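Local coordinates for protein acetate CoA-transferase subunit beta (Escherichia coli DH5[alpha], PDB 5DBN) that catalyses, as the beta subunit of acetate CoA-transferase, CoA transfer from acetyl-CoA to acetoacetate and other short-chain fatty acids through a covalent enzyme-CoA intermediate, at residues A12-L23 with L35-E46; I88-G99 with D127-A138. All coordinates share one frame; numbering follows the deposited sequence.

Contact 1 (A12-L23 with L35-E46)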
# COMPACT_ATOMS: atom_id res chain seq x y z
N ALA B 12 21.78 -24.66 -0.11
CA ALA B 12 21.35 -24.67 -1.51
C ALA B 12 20.52 -25.91 -1.82
O ALA B 12 19.57 -25.86 -2.60
CB ALA B 12 22.55 -24.59 -2.43
N GLN B 13 20.90 -27.04 -1.21
CA GLN B 13 20.19 -28.29 -1.41
C GLN B 13 18.81 -28.30 -0.74
O GLN B 13 17.98 -29.15 -1.02
CB GLN B 13 21.03 -29.47 -0.90
CG GLN B 13 22.26 -29.75 -1.75
CD GLN B 13 23.16 -30.83 -1.16
OE1 GLN B 13 22.99 -31.23 -0.01
NE2 GLN B 13 24.12 -31.29 -1.95
N GLU B 14 18.58 -27.33 0.14
CA GLU B 14 17.31 -27.24 0.86
C GLU B 14 16.23 -26.58 0.02
O GLU B 14 15.04 -26.87 0.17
CB GLU B 14 17.48 -26.46 2.17
CG GLU B 14 16.26 -26.49 3.08
CD GLU B 14 15.98 -27.86 3.66
OE1 GLU B 14 16.88 -28.73 3.61
OE2 GLU B 14 14.86 -28.07 4.17
N LEU B 15 16.65 -25.69 -0.88
CA LEU B 15 15.72 -24.93 -1.69
C LEU B 15 15.04 -25.81 -2.73
O LEU B 15 15.66 -26.72 -3.29
CB LEU B 15 16.45 -23.78 -2.39
CG LEU B 15 17.26 -22.85 -1.48
CD1 LEU B 15 17.97 -21.79 -2.30
CD2 LEU B 15 16.37 -22.21 -0.43
N ARG B 16 13.76 -25.54 -2.98
CA ARG B 16 12.99 -26.27 -3.98
C ARG B 16 12.83 -25.46 -5.27
O ARG B 16 12.87 -24.23 -5.26
CB ARG B 16 11.61 -26.66 -3.44
CG ARG B 16 11.64 -27.78 -2.41
CD ARG B 16 10.23 -28.15 -1.95
NE ARG B 16 10.21 -29.28 -1.03
CZ ARG B 16 10.43 -29.21 0.28
NH1 ARG B 16 10.71 -28.05 0.86
NH2 ARG B 16 10.38 -30.31 1.01
N ASP B 17 12.66 -26.19 -6.37
CA ASP B 17 12.51 -25.59 -7.69
C ASP B 17 11.31 -24.66 -7.74
O ASP B 17 10.19 -25.06 -7.42
CB ASP B 17 12.37 -26.70 -8.75
CG ASP B 17 12.32 -26.17 -10.17
OD1 ASP B 17 13.09 -25.24 -10.49
OD2 ASP B 17 11.52 -26.69 -10.97
N GLY B 18 11.55 -23.41 -8.12
CA GLY B 18 10.50 -22.42 -8.26
C GLY B 18 10.31 -21.53 -7.04
O GLY B 18 9.44 -20.66 -7.04
N ASP B 19 11.12 -21.74 -6.01
CA ASP B 19 11.03 -20.95 -4.78
C ASP B 19 11.38 -19.48 -4.98
O ASP B 19 12.27 -19.14 -5.76
CB ASP B 19 11.95 -21.54 -3.71
CG ASP B 19 11.30 -22.68 -2.93
OD1 ASP B 19 10.23 -23.16 -3.34
OD2 ASP B 19 11.89 -23.09 -1.91
N ILE B 20 10.66 -18.61 -4.28
CA ILE B 20 11.03 -17.21 -4.15
C ILE B 20 11.92 -17.08 -2.93
O ILE B 20 11.49 -17.34 -1.80
CB ILE B 20 9.80 -16.29 -4.01
CG1 ILE B 20 8.80 -16.57 -5.13
CG2 ILE B 20 10.23 -14.82 -4.03
CD1 ILE B 20 9.35 -16.39 -6.53
N VAL B 21 13.17 -16.69 -3.15
CA VAL B 21 14.19 -16.72 -2.10
C VAL B 21 14.78 -15.34 -1.81
O VAL B 21 14.95 -14.53 -2.72
CB VAL B 21 15.34 -17.68 -2.49
CG1 VAL B 21 16.40 -17.74 -1.39
CG2 VAL B 21 14.79 -19.07 -2.77
N ASN B 22 15.08 -15.08 -0.54
CA ASN B 22 15.85 -13.90 -0.15
C ASN B 22 17.16 -14.28 0.54
O ASN B 22 17.16 -15.00 1.53
CB ASN B 22 15.03 -13.00 0.77
CG ASN B 22 15.73 -11.69 1.05
OD1 ASN B 22 16.63 -11.62 1.89
ND2 ASN B 22 15.33 -10.64 0.35
N LEU B 23 18.26 -13.76 0.01
CA LEU B 23 19.59 -14.03 0.56
C LEU B 23 20.18 -12.78 1.21
O LEU B 23 20.42 -11.77 0.55
CB LEU B 23 20.53 -14.52 -0.55
CG LEU B 23 20.14 -15.82 -1.26
CD1 LEU B 23 21.16 -16.14 -2.34
CD2 LEU B 23 20.02 -16.99 -0.27
N LEU B 35 23.43 -23.95 -6.36
CA LEU B 35 22.12 -24.50 -6.68
C LEU B 35 22.26 -25.78 -7.50
O LEU B 35 22.93 -25.78 -8.53
CB LEU B 35 21.28 -23.48 -7.45
CG LEU B 35 21.00 -22.17 -6.71
CD1 LEU B 35 20.34 -21.16 -7.64
CD2 LEU B 35 20.13 -22.41 -5.49
N PRO B 36 21.66 -26.89 -7.03
CA PRO B 36 21.73 -28.13 -7.81
C PRO B 36 21.08 -28.01 -9.18
O PRO B 36 20.29 -27.09 -9.41
CB PRO B 36 20.97 -29.14 -6.95
CG PRO B 36 21.02 -28.59 -5.57
CD PRO B 36 21.00 -27.10 -5.73
N GLU B 37 21.39 -28.94 -10.08
CA GLU B 37 20.83 -28.94 -11.42
C GLU B 37 19.32 -29.19 -11.38
O GLU B 37 18.85 -30.06 -10.64
CB GLU B 37 21.51 -30.00 -12.29
CG GLU B 37 23.01 -29.81 -12.45
CD GLU B 37 23.38 -28.56 -13.24
OE1 GLU B 37 24.58 -28.19 -13.24
OE2 GLU B 37 22.49 -27.95 -13.85
N GLY B 38 18.57 -28.41 -12.15
CA GLY B 38 17.13 -28.54 -12.21
C GLY B 38 16.43 -27.66 -11.19
O GLY B 38 15.20 -27.54 -11.21
N ILE B 39 17.21 -27.06 -10.30
CA ILE B 39 16.67 -26.15 -9.30
C ILE B 39 16.79 -24.70 -9.78
O ILE B 39 17.89 -24.18 -9.91
CB ILE B 39 17.39 -26.30 -7.94
CG1 ILE B 39 17.37 -27.76 -7.47
CG2 ILE B 39 16.76 -25.39 -6.89
CD1 ILE B 39 15.98 -28.33 -7.26
N HIS B 40 15.65 -24.07 -10.02
CA HIS B 40 15.60 -22.68 -10.46
C HIS B 40 14.80 -21.85 -9.47
O HIS B 40 13.64 -22.15 -9.19
CB HIS B 40 14.99 -22.58 -11.86
CG HIS B 40 15.63 -23.48 -12.86
ND1 HIS B 40 16.77 -23.14 -13.55
CD2 HIS B 40 15.28 -24.72 -13.30
CE1 HIS B 40 17.11 -24.12 -14.37
NE2 HIS B 40 16.22 -25.09 -14.23
N ILE B 41 15.43 -20.80 -8.96
CA ILE B 41 14.80 -19.92 -7.99
C ILE B 41 14.75 -18.49 -8.51
O ILE B 41 15.43 -18.15 -9.47
CB ILE B 41 15.54 -19.94 -6.64
CG1 ILE B 41 16.99 -19.47 -6.82
CG2 ILE B 41 15.49 -21.33 -6.03
CD1 ILE B 41 17.74 -19.29 -5.51
N THR B 42 13.94 -17.67 -7.85
CA THR B 42 13.87 -16.25 -8.15
C THR B 42 14.31 -15.49 -6.90
O THR B 42 13.71 -15.63 -5.84
CB THR B 42 12.45 -15.82 -8.57
OG1 THR B 42 12.00 -16.67 -9.62
CG2 THR B 42 12.44 -14.38 -9.03
N LEU B 43 15.36 -14.69 -7.04
CA LEU B 43 15.90 -13.94 -5.92
C LEU B 43 15.22 -12.58 -5.77
O LEU B 43 15.08 -11.83 -6.74
CB LEU B 43 17.41 -13.75 -6.08
CG LEU B 43 18.23 -15.04 -5.96
CD1 LEU B 43 19.68 -14.76 -6.31
CD2 LEU B 43 18.14 -15.61 -4.56
N GLN B 44 14.81 -12.28 -4.54
CA GLN B 44 14.15 -11.02 -4.21
C GLN B 44 15.15 -10.10 -3.51
O GLN B 44 15.88 -10.53 -2.62
CB GLN B 44 12.93 -11.28 -3.32
CG GLN B 44 11.96 -10.11 -3.20
CD GLN B 44 12.29 -9.16 -2.05
OE1 GLN B 44 13.30 -9.32 -1.36
NE2 GLN B 44 11.43 -8.18 -1.84
N SER B 45 15.17 -8.84 -3.93
CA SER B 45 16.06 -7.84 -3.35
C SER B 45 15.23 -6.82 -2.57
O SER B 45 14.28 -6.24 -3.11
CB SER B 45 16.89 -7.16 -4.43
OG SER B 45 18.06 -6.55 -3.89
N GLU B 46 15.57 -6.63 -1.30
CA GLU B 46 14.79 -5.79 -0.39
C GLU B 46 14.55 -4.39 -0.93
O GLU B 46 13.47 -3.81 -0.73
CB GLU B 46 15.48 -5.69 0.98
CG GLU B 46 15.68 -7.01 1.69
CD GLU B 46 17.02 -7.64 1.38
OE1 GLU B 46 17.22 -8.07 0.22
OE2 GLU B 46 17.87 -7.70 2.29
O HOH W 1 10.43 -19.06 -9.23
O HOH W 2 17.92 -11.97 -2.22

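Contact 2 (I88-G99 with D127-A138). With PO4 (phosphate ion), chain L.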
# COMPACT_ATOMS: atom_id res chain seq x y z
N ILE B 88 7.59 -9.52 1.39
CA ILE B 88 8.40 -10.13 2.43
C ILE B 88 7.57 -10.49 3.66
O ILE B 88 7.68 -11.60 4.19
CB ILE B 88 9.56 -9.20 2.85
CG1 ILE B 88 10.58 -9.08 1.71
CG2 ILE B 88 10.25 -9.71 4.12
CD1 ILE B 88 11.63 -8.01 1.91
N ARG B 89 6.74 -9.55 4.12
CA ARG B 89 5.95 -9.75 5.32
C ARG B 89 4.70 -10.57 5.04
O ARG B 89 4.16 -11.22 5.94
CB ARG B 89 5.56 -8.39 5.92
CG ARG B 89 4.92 -8.48 7.30
CD ARG B 89 4.64 -7.09 7.87
NE ARG B 89 4.05 -6.20 6.86
CZ ARG B 89 4.65 -5.13 6.35
NH1 ARG B 89 5.86 -4.76 6.74
NH2 ARG B 89 4.02 -4.41 5.43
N GLY B 90 4.25 -10.55 3.79
CA GLY B 90 3.00 -11.20 3.41
C GLY B 90 3.11 -12.70 3.17
O GLY B 90 2.13 -13.35 2.83
N GLY B 91 4.31 -13.25 3.33
CA GLY B 91 4.51 -14.68 3.19
C GLY B 91 4.67 -15.11 1.75
O GLY B 91 4.39 -16.26 1.40
N HIS B 92 5.13 -14.19 0.90
CA HIS B 92 5.34 -14.48 -0.51
C HIS B 92 6.79 -14.87 -0.77
O HIS B 92 7.15 -15.24 -1.89
CB HIS B 92 4.96 -13.26 -1.36
CG HIS B 92 3.53 -12.84 -1.19
ND1 HIS B 92 2.49 -13.49 -1.82
CD2 HIS B 92 2.98 -11.85 -0.46
CE1 HIS B 92 1.35 -12.91 -1.48
NE2 HIS B 92 1.62 -11.91 -0.66
N ILE B 93 7.61 -14.81 0.27
CA ILE B 93 8.97 -15.34 0.22
C ILE B 93 8.94 -16.76 0.78
O ILE B 93 8.67 -16.96 1.96
CB ILE B 93 9.96 -14.48 1.04
CG1 ILE B 93 9.94 -13.03 0.57
CG2 ILE B 93 11.37 -15.05 0.94
CD1 ILE B 93 10.36 -12.82 -0.87
N ASP B 94 9.21 -17.73 -0.09
CA ASP B 94 9.17 -19.13 0.31
C ASP B 94 10.28 -19.44 1.31
O ASP B 94 10.10 -20.24 2.22
CB ASP B 94 9.29 -20.04 -0.92
CG ASP B 94 8.11 -19.90 -1.87
OD1 ASP B 94 7.01 -20.36 -1.52
OD2 ASP B 94 8.30 -19.33 -2.97
N ALA B 95 11.43 -18.78 1.14
CA ALA B 95 12.57 -19.03 2.01
C ALA B 95 13.50 -17.83 2.08
O ALA B 95 13.79 -17.20 1.07
CB ALA B 95 13.33 -20.25 1.54
N CYS B 96 13.96 -17.51 3.29
CA CYS B 96 15.03 -16.53 3.46
C CYS B 96 16.21 -17.21 4.13
O CYS B 96 16.04 -18.01 5.05
CB CYS B 96 14.57 -15.32 4.28
SG CYS B 96 14.22 -15.67 6.02
N VAL B 97 17.40 -16.91 3.63
CA VAL B 97 18.64 -17.41 4.21
C VAL B 97 19.41 -16.23 4.78
O VAL B 97 19.82 -15.34 4.04
CB VAL B 97 19.50 -18.16 3.17
CG1 VAL B 97 20.70 -18.80 3.85
CG2 VAL B 97 18.67 -19.21 2.44
N LEU B 98 19.58 -16.21 6.10
CA LEU B 98 20.27 -15.12 6.77
C LEU B 98 21.42 -15.62 7.62
O LEU B 98 21.44 -16.77 8.04
CB LEU B 98 19.29 -14.34 7.65
CG LEU B 98 18.10 -13.68 6.96
CD1 LEU B 98 17.25 -12.96 7.98
CD2 LEU B 98 18.55 -12.72 5.86
N GLY B 99 22.38 -14.74 7.88
CA GLY B 99 23.47 -15.04 8.78
C GLY B 99 22.97 -14.98 10.21
O GLY B 99 21.80 -14.68 10.46
N ASP B 127 11.69 -8.07 9.48
CA ASP B 127 10.57 -8.40 8.59
C ASP B 127 10.79 -9.74 7.89
O ASP B 127 9.87 -10.55 7.77
CB ASP B 127 10.37 -7.30 7.55
CG ASP B 127 9.96 -5.98 8.17
OD1 ASP B 127 8.77 -5.82 8.51
OD2 ASP B 127 10.83 -5.11 8.32
N LEU B 128 12.01 -9.96 7.42
CA LEU B 128 12.35 -11.19 6.71
C LEU B 128 12.13 -12.44 7.56
O LEU B 128 11.57 -13.42 7.08
CB LEU B 128 13.80 -11.14 6.22
CG LEU B 128 14.05 -10.44 4.87
CD1 LEU B 128 15.52 -10.12 4.67
CD2 LEU B 128 13.54 -11.30 3.73
N VAL B 129 12.58 -12.42 8.81
CA VAL B 129 12.46 -13.61 9.65
C VAL B 129 11.04 -13.84 10.22
O VAL B 129 10.69 -14.98 10.51
CB VAL B 129 13.48 -13.59 10.83
CG1 VAL B 129 14.90 -13.56 10.30
CG2 VAL B 129 13.25 -12.41 11.75
N THR B 130 10.23 -12.79 10.38
CA THR B 130 8.83 -13.01 10.79
C THR B 130 7.96 -13.38 9.60
O THR B 130 6.96 -14.08 9.75
CB THR B 130 8.14 -11.80 11.50
OG1 THR B 130 6.99 -11.39 10.74
CG2 THR B 130 9.03 -10.62 11.66
N GLY B 131 8.32 -12.90 8.41
CA GLY B 131 7.47 -13.04 7.24
C GLY B 131 7.75 -14.25 6.36
O GLY B 131 6.82 -14.82 5.79
N SER B 132 9.01 -14.64 6.23
CA SER B 132 9.38 -15.72 5.33
C SER B 132 8.76 -17.05 5.77
O SER B 132 8.68 -17.34 6.96
CB SER B 132 10.90 -15.87 5.25
OG SER B 132 11.49 -14.72 4.67
N ARG B 133 8.32 -17.85 4.81
CA ARG B 133 7.73 -19.14 5.13
C ARG B 133 8.74 -20.08 5.76
O ARG B 133 8.40 -20.87 6.64
CB ARG B 133 7.13 -19.80 3.88
CG ARG B 133 5.85 -19.18 3.38
CD ARG B 133 5.22 -20.07 2.33
NE ARG B 133 3.99 -19.51 1.78
CZ ARG B 133 3.22 -20.14 0.89
NH1 ARG B 133 3.55 -21.35 0.46
NH2 ARG B 133 2.11 -19.55 0.45
N LYS B 134 9.99 -20.01 5.30
CA LYS B 134 11.07 -20.78 5.90
C LYS B 134 12.26 -19.89 6.21
O LYS B 134 12.81 -19.24 5.33
CB LYS B 134 11.50 -21.92 4.98
CG LYS B 134 12.57 -22.81 5.59
CD LYS B 134 12.98 -23.94 4.67
CE LYS B 134 12.15 -25.18 4.93
NZ LYS B 134 12.63 -26.34 4.13
N VAL B 135 12.65 -19.89 7.48
CA VAL B 135 13.77 -19.09 7.94
C VAL B 135 14.98 -19.99 8.12
O VAL B 135 15.03 -20.80 9.06
CB VAL B 135 13.44 -18.37 9.27
CG1 VAL B 135 14.63 -17.54 9.75
CG2 VAL B 135 12.20 -17.50 9.11
N ILE B 136 15.94 -19.87 7.21
CA ILE B 136 17.16 -20.65 7.26
C ILE B 136 18.30 -19.78 7.75
O ILE B 136 18.56 -18.71 7.20
CB ILE B 136 17.52 -21.25 5.89
CG1 ILE B 136 16.35 -22.09 5.37
CG2 ILE B 136 18.79 -22.10 6.00
CD1 ILE B 136 16.55 -22.62 3.96
N ILE B 137 18.97 -20.23 8.81
CA ILE B 137 20.12 -19.53 9.34
C ILE B 137 21.40 -20.26 8.93
O ILE B 137 21.59 -21.43 9.25
CB ILE B 137 20.05 -19.40 10.88
CG1 ILE B 137 18.76 -18.70 11.29
CG2 ILE B 137 21.27 -18.64 11.41
CD1 ILE B 137 18.58 -17.30 10.71
N ALA B 138 22.27 -19.54 8.23
CA ALA B 138 23.55 -20.06 7.77
C ALA B 138 24.63 -19.42 8.61
O ALA B 138 24.86 -18.21 8.53
CB ALA B 138 23.75 -19.77 6.30
P PO4 L . 1.49 -16.95 -3.48
O1 PO4 L . 1.93 -18.37 -3.74
O2 PO4 L . 0.44 -16.54 -4.48
O3 PO4 L . 2.68 -16.03 -3.60
O4 PO4 L . 0.93 -16.85 -2.08
O HOH W 3 6.71 -4.36 9.46
O HOH W 4 4.76 -11.70 8.85

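Contact 1 (A12-L23 with L35-E46)
Asn22 sends its side-chain amide across to Gln44 and Glu46, and ND2 gives a hydrogen to each. With CG anti to the backbone N (chi1 -173°), the amide reaches across to the C-terminal end of strand 42-45. Gln44 OE1 accepts from ND2 at 3.0 Å, in the amide plane of Asn22 but through a bent bond, the two amides being turned 48° apart. Glu46 OE1, 3.2 Å from ND2, is met from above its carboxylate plane, with amide and carboxylate steeply inclined to each other. Ser84 takes the other end of the Gln44 amide, through NE2.

Behind this polar end, Val21 and Leu43 lie side by side and point the same way. Leu43 CD2 fits against Val21 CB and reaches Leu23 CD1 at 3.8 Å. Val21 CG2 rests on both CG2 and CD1 of Ile41, while Leu15 CD1 is shared between Ile41 CD1 and Leu35 CD2, the latter 3.9 Å away. On the opposite face Ile20 and Thr42 run side by side, with Ile20 CD1 beside Thr42 CB.

At the turn, Asp17 OD1 takes the backbone N of His40 on its anti side at 2.9 Å, and Gly18 N answers by donating to His40 O. Between the strands, Val21 N binds Thr42 O (2.9 Å) and Val21 O receives Gln44 N. This is parallel beta pairing at the edge, within this chain, of the Rossmann-like CoA-transferase sheet, with Glu46, the predicted active-site residue, directly after strand 42-45.

Contact 2 (I88-G99 with D127-A138)
Cys96, Val97 and Leu98 pair in parallel with Val135, Ile136 and Ile137, neighbouring strands in the middle of the Rossmann-like sheet, and helix 125-131 lies on the way from one to the other as in a beta-alpha-beta unit. Cys96 O takes Ile136 N at 2.9 Å, and Ile136 O takes Leu98 N at the same length. On the helix side, Leu128 puts CD2 between Ile88 CG2 (3.7 Å) and Cys96 CB, and its CD1 near Leu98 CD2; Leu98 and Val129 cross at about a right angle, CD1 against CG1. Ser132 OG sits against Cys96 and donates to Leu128 O at 2.7 Å, reaching it from the face opposite to Ser132 N.

Gly91 ends helix 81-89 in a Schellman motif, and its O draws a weak bond from Arg133 NE, whose chain runs extended from CG (chi2 -169°). Next to it, His92 ND1 points almost straight at O3 of a phosphate ion, probably from the crystallisation liquor, 3.1 Å away in the ring plane, while NE2 bonds to the backbone of another protein's chain. A leucine in place of His92 would probably leave that oxygen and backbone without their imidazole partner.

Arg89 NH1 and Asp127 OD1 form a long salt bridge of 3.6 Å; a water also spans them, held more weakly by NH1. The interior is thus mostly apolar, its Ser132 hydroxyl satisfied by Leu128 O, while the Arg89-Asp127 pair also bonds to other protein chains.

From the N terminus, helix 3-12 runs into segment 12-23, and contact 1 closes when the chain returns at 35-46 after a connection without regular helix or strand. Contact 2 opens later, with the end of helix 81-89, and closes across 100-126, so the two loops follow in series, neither nested nor crossed. They become neighbours through the sheet, where 20-23 lies between 42-45 and 95-98, and 135-138 comes next. Asp94 OD2 probably accepts from Ile20 N, and a salt bridge joins Glu14 to Lys134. Leu128 packs on Asn22, bringing helix 125-131 of contact 2 to the strand ends of contact 1, beside Glu46.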